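Local coordinates for phenazine biosynthesis protein PhzF family (Enterococcus faecalis, PDB 1S7J) that is a member of the PhzF family, probably an isomerase, with the two-lobed diaminopimelate epimerase-like fold, at residues D9-E14 against G233-E238; L82-S87 against E109-D114; E139-R144 against I211-K216. All blocks are in the same frame, centred on the assembly; numbering follows the deposited sequence.

Interaction 1 (D9-E14 against G233-E238); sequences DAFAEE and GFLTCE
Phe-11 and Gly-233 bring their CA atoms to 5.2 Å, where a type II beta turn running from Asp-9 to Ala-12 meets the start of strand 234-240. Phe-11 occupies the third position of that turn with a positive phi of 71°, and its carbonyl thereby faces the strand. In the diaminopimelate epimerase-like fold each half of the chain wraps strands around a central helix, and this contact lies where the two halves meet. The backbone link is modest: Phe-234 N donates to Phe-11 O over 3.5 Å at 144°, a weak bond. Beside it, Gly-233 CA approaches the same oxygen at 3.4 Å as a CA-H...O contact, so Phe-11 O meets two donors of limited strength. Backbone bonding with Thr-249 further fixes Phe-11.

Phe-11 contributes about half of the buried surface. With CG anti to the carbonyl carbon (chi1 -65°), its ring extends along the strand rather than back over the turn. Phe-234 O lies near the ring plane and meets the CD2 edge, an approach suited to the slightly positive ring hydrogens. Farther along the ring, Leu-235 packs obliquely, its CG and CD2 branch doing the touching. The Phe-11 side chain also touches His-73 and Leu-76 of helix 72-85, while Leu-235 touches His-207 of helix 207-218, so one partner of the pair touches each of the two central helices. The side chain of Phe-11 is about 10 Å from that of Glu-46, the predicted active-site residue, which places the contact near the probable catalytic cleft. The edge contact measures 3.4 Å from Phe-11 CD2 to Phe-234 O, and the oblique one 3.7 Å from Phe-11 CE2 to Leu-235 CD2.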
loop_
_atom_site.group_PDB
_atom_site.type_symbol
_atom_site.label_atom_id
_atom_site.label_comp_id
_atom_site.label_asym_id
_atom_site.label_seq_id
_atom_site.Cartn_x
_atom_site.Cartn_y
_atom_site.Cartn_z
ATOM N N ASP A 9 -8.831 5.623 5.891
ATOM C CA ASP A 9 -7.913 4.592 6.306
ATOM C C ASP A 9 -8.139 3.415 5.344
ATOM O O ASP A 9 -9.154 2.711 5.435
ATOM C CB ASP A 9 -8.198 4.164 7.750
ATOM C CG ASP A 9 -8.017 5.311 8.744
ATOM O OD1 ASP A 9 -8.644 5.265 9.824
ATOM O OD2 ASP A 9 -7.258 6.257 8.444
ATOM N N ALA A 10 -7.251 3.283 4.367
ATOM C CA ALA A 10 -7.342 2.220 3.373
ATOM C C ALA A 10 -6.957 0.878 3.979
ATOM O O ALA A 10 -5.999 0.784 4.734
ATOM C CB ALA A 10 -6.467 2.545 2.189
ATOM N N PHE A 11 -7.700 -0.155 3.612
ATOM C CA PHE A 11 -7.486 -1.523 4.110
ATOM C C PHE A 11 -7.872 -1.670 5.555
ATOM O O PHE A 11 -7.399 -2.581 6.253
ATOM C CB PHE A 11 -6.031 -1.971 3.900
ATOM C CG PHE A 11 -5.634 -2.088 2.456
ATOM C CD1 PHE A 11 -4.939 -1.062 1.829
ATOM C CD2 PHE A 11 -5.959 -3.234 1.713
ATOM C CE1 PHE A 11 -4.578 -1.163 0.495
ATOM C CE2 PHE A 11 -5.599 -3.339 0.381
ATOM C CZ PHE A 11 -4.909 -2.311 -0.230
ATOM N N ALA A 12 -8.767 -0.797 6.013
ATOM C CA ALA A 12 -9.228 -0.811 7.392
ATOM C C ALA A 12 -10.723 -0.971 7.489
ATOM O O ALA A 12 -11.463 -0.403 6.702
ATOM C CB ALA A 12 -8.813 0.465 8.075
ATOM N N GLU A 13 -11.169 -1.719 8.481
ATOM C CA GLU A 13 -12.580 -1.980 8.745
ATOM C C GLU A 13 -13.134 -0.880 9.688
ATOM O O GLU A 13 -14.337 -0.605 9.723
ATOM C CB GLU A 13 -12.714 -3.385 9.368
ATOM C CG GLU A 13 -13.898 -4.224 8.918
ATOM C CD GLU A 13 -14.044 -5.546 9.680
ATOM O OE1 GLU A 13 -15.007 -6.292 9.381
ATOM O OE2 GLU A 13 -13.199 -5.843 10.567
ATOM N N GLU A 14 -12.225 -0.332 10.496
ATOM C CA GLU A 14 -12.548 0.708 11.483
ATOM C C GLU A 14 -11.416 1.746 11.477
ATOM O O GLU A 14 -10.316 1.462 11.001
ATOM C CB GLU A 14 -12.663 0.093 12.881
ATOM C CG GLU A 14 -11.374 -0.582 13.368
ATOM C CD GLU A 14 -11.442 -1.029 14.824
ATOM O OE1 GLU A 14 -12.127 -2.033 15.114
ATOM O OE2 GLU A 14 -10.790 -0.380 15.677
ATOM N N GLY A 233 -4.107 -4.476 8.825
ATOM C CA GLY A 233 -4.727 -4.305 7.515
ATOM C C GLY A 233 -4.998 -5.630 6.834
ATOM O O GLY A 233 -4.115 -6.482 6.762
ATOM N N PHE A 234 -6.233 -5.832 6.378
ATOM C CA PHE A 234 -6.598 -7.070 5.697
ATOM C C PHE A 234 -6.559 -6.904 4.188
ATOM O O PHE A 234 -6.815 -5.825 3.660
ATOM C CB PHE A 234 -7.980 -7.536 6.125
ATOM C CG PHE A 234 -8.423 -8.803 5.455
ATOM C CD1 PHE A 234 -7.932 -10.043 5.882
ATOM C CD2 PHE A 234 -9.322 -8.765 4.388
ATOM C CE1 PHE A 234 -8.328 -11.228 5.251
ATOM C CE2 PHE A 234 -9.725 -9.942 3.748
ATOM C CZ PHE A 234 -9.226 -11.177 4.180
ATOM N N LEU A 235 -6.237 -7.989 3.497
ATOM C CA LEU A 235 -6.163 -7.989 2.044
ATOM C C LEU A 235 -6.629 -9.330 1.471
ATOM O O LEU A 235 -6.202 -10.391 1.937
ATOM C CB LEU A 235 -4.712 -7.744 1.575
ATOM C CG LEU A 235 -3.853 -6.608 2.162
ATOM C CD1 LEU A 235 -2.932 -7.154 3.244
ATOM C CD2 LEU A 235 -3.033 -5.965 1.054
ATOM N N THR A 236 -7.551 -9.286 0.524
ATOM C CA THR A 236 -7.999 -10.516 -0.120
ATOM C C THR A 236 -7.168 -10.574 -1.414
ATOM O O THR A 236 -7.115 -9.599 -2.176
ATOM C CB THR A 236 -9.528 -10.520 -0.392
ATOM O OG1 THR A 236 -9.951 -11.851 -0.713
ATOM C CG2 THR A 236 -9.897 -9.561 -1.515
ATOM N N CYS A 237 -6.444 -11.669 -1.589
ATOM C CA CYS A 237 -5.559 -11.834 -2.741
ATOM C C CYS A 237 -5.964 -12.856 -3.785
ATOM O O CYS A 237 -6.552 -13.896 -3.471
ATOM C CB CYS A 237 -4.175 -12.176 -2.243
ATOM S SG CYS A 237 -3.617 -11.075 -0.984
ATOM N N GLU A 238 -5.591 -12.587 -5.028
ATOM C CA GLU A 238 -5.868 -13.498 -6.119
ATOM C C GLU A 238 -4.720 -13.535 -7.106
ATOM O O GLU A 238 -4.102 -12.495 -7.418
ATOM C CB GLU A 238 -7.161 -13.138 -6.863
ATOM C CG GLU A 238 -7.561 -14.221 -7.870
ATOM C CD GLU A 238 -8.633 -13.784 -8.833
ATOM O OE1 GLU A 238 -9.817 -13.779 -8.440
ATOM O OE2 GLU A 238 -8.293 -13.464 -9.999
#

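Interaction 2 (L82-S87 against E109-D114); sequences LFNYYS and EYYYLD
Asn-84 and Phe-83, neighbours near the end of helix 72-85, both reach Tyr-111, one at its hydroxyl and one at its ring. Asn-84 ND2 donates to Tyr-111 OH at 3.0 Å, nearly straight at 167°, with the hydroxyl oxygen in the amide plane. The same nitrogen bonds Phe-80 O one turn back in the helix; two acceptors thus fix the rotation of the amide and support its assigned orientation. On its other side, Asn-84 OD1 takes a water at 2.8 Å, and this water extends only weakly to Glu-109 OE2.

The Tyr-111 side chain has CG anti to its carbonyl carbon (chi1 -56°), which directs the ring across to the helix. Phe-83 meets the ring nearer the strand, at CE2 and CD2: its CD1 lies in the plane of the Tyr-111 ring, 3.6 Å from CE2 at its edge. The ring centroids are 5.9 Å apart and the planes inclined at 49°, neither a stack nor an edge-to-face pair. Lys-106 of strand 100-107 touches both rings. Here aromatic side chains fill the interface; a long helix wrapped by strands is the basic arrangement of each half of the diaminopimelate epimerase-like fold.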
loop_
_atom_site.group_PDB
_atom_site.type_symbol
_atom_site.label_atom_id
_atom_site.label_comp_id
_atom_site.label_asym_id
_atom_site.label_seq_id
_atom_site.Cartn_x
_atom_site.Cartn_y
_atom_site.Cartn_z
ATOM N N LEU A 82 -14.576 8.413 -4.534
ATOM C CA LEU A 82 -15.281 8.674 -5.785
ATOM C C LEU A 82 -16.517 7.773 -5.837
ATOM O O LEU A 82 -17.612 8.222 -6.181
ATOM C CB LEU A 82 -14.379 8.425 -6.992
ATOM C CG LEU A 82 -13.379 9.537 -7.317
ATOM C CD1 LEU A 82 -12.441 9.097 -8.405
ATOM C CD2 LEU A 82 -14.097 10.816 -7.715
ATOM N N PHE A 83 -16.340 6.525 -5.444
ATOM C CA PHE A 83 -17.426 5.556 -5.432
ATOM C C PHE A 83 -18.532 5.893 -4.439
ATOM O O PHE A 83 -19.714 5.692 -4.725
ATOM C CB PHE A 83 -16.898 4.151 -5.084
ATOM C CG PHE A 83 -16.296 3.406 -6.254
ATOM C CD1 PHE A 83 -14.952 3.002 -6.223
ATOM C CD2 PHE A 83 -17.072 3.074 -7.367
ATOM C CE1 PHE A 83 -14.393 2.274 -7.294
ATOM C CE2 PHE A 83 -16.522 2.349 -8.439
ATOM C CZ PHE A 83 -15.183 1.949 -8.398
ATOM N N ASN A 84 -18.148 6.378 -3.268
ATOM C CA ASN A 84 -19.111 6.698 -2.229
ATOM C C ASN A 84 -19.607 8.117 -2.131
ATOM O O ASN A 84 -20.649 8.354 -1.543
ATOM C CB ASN A 84 -18.570 6.241 -0.864
ATOM C CG ASN A 84 -18.399 4.758 -0.764
ATOM O OD1 ASN A 84 -19.305 4.058 -0.375
ATOM N ND2 ASN A 84 -17.235 4.277 -1.170
ATOM N N TYR A 85 -18.869 9.079 -2.684
ATOM C CA TYR A 85 -19.284 10.479 -2.572
ATOM C C TYR A 85 -19.436 11.267 -3.861
ATOM O O TYR A 85 -19.961 12.375 -3.847
ATOM C CB TYR A 85 -18.331 11.236 -1.615
ATOM C CG TYR A 85 -18.246 10.621 -0.222
ATOM C CD1 TYR A 85 -17.398 9.552 0.033
ATOM C CD2 TYR A 85 -19.064 11.084 0.827
ATOM C CE1 TYR A 85 -17.358 8.936 1.287
ATOM C CE2 TYR A 85 -19.027 10.469 2.101
ATOM C CZ TYR A 85 -18.179 9.393 2.312
ATOM O OH TYR A 85 -18.185 8.720 3.516
ATOM N N TYR A 86 -18.967 10.711 -4.979
ATOM C CA TYR A 86 -19.070 11.417 -6.257
ATOM C C TYR A 86 -19.912 10.719 -7.274
ATOM O O TYR A 86 -19.845 11.014 -8.477
ATOM C CB TYR A 86 -17.687 11.748 -6.801
ATOM C CG TYR A 86 -17.046 12.877 -6.061
ATOM C CD1 TYR A 86 -17.144 14.191 -6.531
ATOM C CD2 TYR A 86 -16.375 12.659 -4.850
ATOM C CE1 TYR A 86 -16.607 15.252 -5.820
ATOM C CE2 TYR A 86 -15.838 13.711 -4.131
ATOM C CZ TYR A 86 -15.955 15.011 -4.622
ATOM O OH TYR A 86 -15.413 16.062 -3.932
ATOM N N SER A 87 -20.733 9.793 -6.786
ATOM C CA SER A 87 -21.667 9.020 -7.591
ATOM C C SER A 87 -21.168 8.437 -8.914
ATOM O O SER A 87 -21.526 8.930 -9.996
ATOM C CB SER A 87 -22.959 9.836 -7.836
ATOM O OG SER A 87 -23.743 9.944 -6.650
ATOM N N GLU A 109 -18.103 -4.139 -0.431
ATOM C CA GLU A 109 -17.349 -3.096 0.273
ATOM C C GLU A 109 -15.835 -3.198 0.044
ATOM O O GLU A 109 -15.039 -2.605 0.780
ATOM C CB GLU A 109 -17.670 -3.106 1.783
ATOM C CG GLU A 109 -18.216 -1.795 2.375
ATOM C CD GLU A 109 -19.754 -1.649 2.280
ATOM O OE1 GLU A 109 -20.406 -1.504 3.342
ATOM O OE2 GLU A 109 -20.300 -1.660 1.155
ATOM N N TYR A 110 -15.430 -3.976 -0.961
ATOM C CA TYR A 110 -14.025 -4.111 -1.277
ATOM C C TYR A 110 -13.675 -3.379 -2.532
ATOM O O TYR A 110 -14.520 -3.149 -3.393
ATOM C CB TYR A 110 -13.616 -5.561 -1.390
ATOM C CG TYR A 110 -13.504 -6.273 -0.077
ATOM C CD1 TYR A 110 -14.647 -6.676 0.619
ATOM C CD2 TYR A 110 -12.254 -6.575 0.475
ATOM C CE1 TYR A 110 -14.553 -7.366 1.827
ATOM C CE2 TYR A 110 -12.146 -7.265 1.684
ATOM C CZ TYR A 110 -13.298 -7.660 2.354
ATOM O OH TYR A 110 -13.191 -8.353 3.535
ATOM N N TYR A 111 -12.425 -2.934 -2.591
ATOM C CA TYR A 111 -11.870 -2.210 -3.727
ATOM C C TYR A 111 -10.647 -3.026 -4.157
ATOM O O TYR A 111 -9.837 -3.441 -3.317
ATOM C CB TYR A 111 -11.498 -0.772 -3.309
ATOM C CG TYR A 111 -12.694 -0.040 -2.715
ATOM C CD1 TYR A 111 -13.127 -0.327 -1.415
ATOM C CD2 TYR A 111 -13.488 0.811 -3.502
ATOM C CE1 TYR A 111 -14.323 0.186 -0.918
ATOM C CE2 TYR A 111 -14.693 1.335 -3.002
ATOM C CZ TYR A 111 -15.104 1.003 -1.713
ATOM O OH TYR A 111 -16.318 1.409 -1.255
ATOM N N TYR A 112 -10.582 -3.338 -5.442
ATOM C CA TYR A 112 -9.507 -4.154 -5.981
ATOM C C TYR A 112 -8.472 -3.454 -6.832
ATOM O O TYR A 112 -8.800 -2.733 -7.774
ATOM C CB TYR A 112 -10.101 -5.341 -6.738
ATOM C CG TYR A 112 -10.929 -6.235 -5.859
ATOM C CD1 TYR A 112 -12.234 -5.872 -5.489
ATOM C CD2 TYR A 112 -10.408 -7.431 -5.354
ATOM C CE1 TYR A 112 -12.994 -6.681 -4.632
ATOM C CE2 TYR A 112 -11.155 -8.245 -4.503
ATOM C CZ TYR A 112 -12.442 -7.869 -4.142
ATOM O OH TYR A 112 -13.165 -8.664 -3.288
ATOM N N LEU A 113 -7.219 -3.629 -6.450
ATOM C CA LEU A 113 -6.097 -3.056 -7.165
ATOM C C LEU A 113 -5.336 -4.201 -7.791
ATOM O O LEU A 113 -5.359 -5.329 -7.274
ATOM C CB LEU A 113 -5.184 -2.293 -6.210
ATOM C CG LEU A 113 -5.616 -0.924 -5.678
ATOM C CD1 LEU A 113 -6.968 -0.983 -5.013
ATOM C CD2 LEU A 113 -4.573 -0.461 -4.684
ATOM N N ASP A 114 -4.659 -3.934 -8.883
ATOM C CA ASP A 114 -3.886 -4.952 -9.591
ATOM C C ASP A 114 -2.411 -4.592 -9.618
ATOM O O ASP A 114 -2.043 -3.437 -9.853
ATOM C CB ASP A 114 -4.403 -5.100 -11.029
ATOM C CG ASP A 114 -4.392 -3.781 -11.785
ATOM O OD1 ASP A 114 -3.367 -3.466 -12.428
ATOM O OD2 ASP A 114 -5.400 -3.043 -11.714
HETATM O O HOH W 1 -20.254 1.458 -0.274
#

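Interaction 3 (E139-R144 against I211-K216); sequences EAYLGR and IPYWGK
Glu-139 OE1 draws together the hydroxyls of Tyr-141 and Tyr-213, joining strand 139-142 to helix 207-218. Tyr-213 OH donates at 2.9 Å to Glu-139 OE1 from 49° above the carboxylate plane. Tyr-141 OH donates at 2.7 Å to that oxygen, nearly along its C-O axis, and the two donors come from opposite faces of the plane. This double grip is consistent with an ionised carboxylate.

The tight part is the tyrosine pair. Tyr-213 turns its CD2-CE2 edge to the face of Tyr-141 in an offset edge-to-face arrangement, centroids 5.3 Å apart and planes at 66°, and its CE2 comes within 3.4 Å of Tyr-141 CE1. CG of Tyr-213 is anti to the backbone N (chi1 173°), a setting that sends the ring out from the helix to the strand. The other carboxylate oxygen is held more loosely: Glu-139 is partly exposed, and its OE2 is in a long, weak ion pair with Arg-217, whose NE also bonds Tyr-213 OH. Tyr-213 further packs on Val-149 and Phe-147 of strand 146-149, next to strand 139-142, while Ile-211 and Pro-212, just before Tyr-213 in the helix, lie against strand 243-259.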
loop_
_atom_site.group_PDB
_atom_site.type_symbol
_atom_site.label_atom_id
_atom_site.label_comp_id
_atom_site.label_asym_id
_atom_site.label_seq_id
_atom_site.Cartn_x
_atom_site.Cartn_y
_atom_site.Cartn_z
ATOM N N GLU A 139 14.241 -17.920 4.983
ATOM C CA GLU A 139 14.438 -17.823 3.541
ATOM C C GLU A 139 14.637 -16.360 3.148
ATOM O O GLU A 139 14.148 -15.457 3.831
ATOM C CB GLU A 139 13.215 -18.391 2.810
ATOM C CG GLU A 139 12.767 -19.776 3.317
ATOM C CD GLU A 139 11.519 -20.304 2.616
ATOM O OE1 GLU A 139 11.204 -19.832 1.499
ATOM O OE2 GLU A 139 10.858 -21.208 3.184
ATOM N N ALA A 140 15.366 -16.129 2.072
ATOM C CA ALA A 140 15.610 -14.767 1.603
ATOM C C ALA A 140 15.430 -14.691 0.090
ATOM O O ALA A 140 15.714 -15.655 -0.626
ATOM C CB ALA A 140 17.000 -14.308 2.006
ATOM N N TYR A 141 14.899 -13.559 -0.382
ATOM C CA TYR A 141 14.653 -13.332 -1.804
ATOM C C TYR A 141 14.796 -11.841 -2.112
ATOM O O TYR A 141 14.871 -11.016 -1.196
ATOM C CB TYR A 141 13.241 -13.783 -2.177
ATOM C CG TYR A 141 12.908 -15.222 -1.850
ATOM C CD1 TYR A 141 12.347 -15.564 -0.622
ATOM C CD2 TYR A 141 13.109 -16.232 -2.783
ATOM C CE1 TYR A 141 11.983 -16.880 -0.331
ATOM C CE2 TYR A 141 12.747 -17.558 -2.507
ATOM C CZ TYR A 141 12.182 -17.873 -1.278
ATOM O OH TYR A 141 11.793 -19.181 -1.014
ATOM N N LEU A 142 14.859 -11.496 -3.395
ATOM C CA LEU A 142 14.975 -10.099 -3.790
ATOM C C LEU A 142 14.040 -9.753 -4.953
ATOM O O LEU A 142 13.735 -10.591 -5.801
ATOM C CB LEU A 142 16.442 -9.750 -4.136
ATOM C CG LEU A 142 16.953 -8.287 -4.314
ATOM C CD1 LEU A 142 16.748 -7.801 -5.740
ATOM C CD2 LEU A 142 16.333 -7.328 -3.294
ATOM N N GLY A 143 13.533 -8.541 -4.905
ATOM C CA GLY A 143 12.648 -8.016 -5.918
ATOM C C GLY A 143 12.909 -6.540 -5.821
ATOM O O GLY A 143 14.082 -6.110 -5.866
ATOM N N ARG A 144 11.874 -5.734 -5.695
ATOM C CA ARG A 144 12.085 -4.311 -5.539
ATOM C C ARG A 144 12.662 -4.150 -4.123
ATOM O O ARG A 144 13.546 -3.320 -3.881
ATOM C CB ARG A 144 10.770 -3.528 -5.671
ATOM C CG ARG A 144 10.949 -2.010 -5.631
ATOM C CD ARG A 144 10.219 -1.377 -4.452
ATOM N NE ARG A 144 8.840 -1.020 -4.780
ATOM C CZ ARG A 144 7.763 -1.317 -4.042
ATOM N NH1 ARG A 144 6.577 -0.910 -4.454
ATOM N NH2 ARG A 144 7.864 -2.027 -2.931
ATOM N N ILE A 211 2.180 -12.146 -2.853
ATOM C CA ILE A 211 1.187 -13.031 -3.450
ATOM C C ILE A 211 1.808 -14.172 -4.298
ATOM O O ILE A 211 1.470 -15.340 -4.100
ATOM C CB ILE A 211 0.099 -12.226 -4.241
ATOM C CG1 ILE A 211 -0.606 -11.258 -3.282
ATOM C CG2 ILE A 211 -0.944 -13.171 -4.844
ATOM C CD1 ILE A 211 -1.715 -10.458 -3.925
ATOM N N PRO A 212 2.688 -13.840 -5.260
ATOM C CA PRO A 212 3.297 -14.899 -6.065
ATOM C C PRO A 212 3.939 -15.968 -5.166
ATOM O O PRO A 212 3.664 -17.162 -5.307
ATOM C CB PRO A 212 4.356 -14.141 -6.853
ATOM C CG PRO A 212 3.682 -12.848 -7.111
ATOM C CD PRO A 212 3.095 -12.515 -5.761
ATOM N N TYR A 213 4.771 -15.508 -4.227
ATOM C CA TYR A 213 5.464 -16.396 -3.303
ATOM C C TYR A 213 4.544 -17.359 -2.558
ATOM O O TYR A 213 4.819 -18.568 -2.498
ATOM C CB TYR A 213 6.285 -15.578 -2.274
ATOM C CG TYR A 213 6.901 -16.445 -1.186
ATOM C CD1 TYR A 213 6.166 -16.790 -0.048
ATOM C CD2 TYR A 213 8.178 -16.984 -1.332
ATOM C CE1 TYR A 213 6.676 -17.656 0.904
ATOM C CE2 TYR A 213 8.701 -17.859 -0.372
ATOM C CZ TYR A 213 7.934 -18.189 0.743
ATOM O OH TYR A 213 8.405 -19.063 1.686
ATOM N N TRP A 214 3.514 -16.826 -1.927
ATOM C CA TRP A 214 2.589 -17.648 -1.162
ATOM C C TRP A 214 1.613 -18.469 -1.985
ATOM O O TRP A 214 1.059 -19.457 -1.493
ATOM C CB TRP A 214 1.867 -16.798 -0.122
ATOM C CG TRP A 214 2.772 -16.388 0.988
ATOM C CD1 TRP A 214 3.415 -15.191 1.130
ATOM C CD2 TRP A 214 3.176 -17.193 2.103
ATOM N NE1 TRP A 214 4.195 -15.204 2.259
ATOM C CE2 TRP A 214 4.067 -16.420 2.875
ATOM C CE3 TRP A 214 2.869 -18.501 2.518
ATOM C CZ2 TRP A 214 4.661 -16.907 4.053
ATOM C CZ3 TRP A 214 3.460 -18.985 3.690
ATOM C CH2 TRP A 214 4.346 -18.190 4.438
ATOM N N GLY A 215 1.352 -18.034 -3.210
ATOM C CA GLY A 215 0.460 -18.776 -4.073
ATOM C C GLY A 215 1.193 -20.024 -4.517
ATOM O O GLY A 215 0.654 -21.124 -4.473
ATOM N N LYS A 216 2.449 -19.841 -4.943
ATOM C CA LYS A 216 3.285 -20.945 -5.388
ATOM C C LYS A 216 3.559 -21.906 -4.237
ATOM O O LYS A 216 3.360 -23.110 -4.365
ATOM C CB LYS A 216 4.614 -20.417 -5.954
ATOM C CG LYS A 216 5.564 -21.521 -6.418
ATOM C CD LYS A 216 6.785 -20.966 -7.153
ATOM C CE LYS A 216 7.686 -22.102 -7.650
ATOM N NZ LYS A 216 8.798 -21.617 -8.521
#

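How the interactions relate
Interaction 1 is the most buried of the three and lies nearest the centre of the chain; interactions 2 and 3 are partly buried, with centres 28 Å apart and no mutual contact. Both of these tie a central helix to a surrounding strand through tyrosine hydroxyls, yet the hydroxyl's role differs: it accepts from an amide in interaction 2 and donates to a carboxylate in interaction 3. Interaction 1 relies instead on one weak backbone hydrogen bond, a CA-H...O contact and apolar packing. Its strand 234-240 links the set, since Thr-236 CG2 packs 3.5 Å from Tyr-112 CE2 of interaction 2 and Cys-237 CB lies 3.4 Å from Ile-211 CD1 of interaction 3.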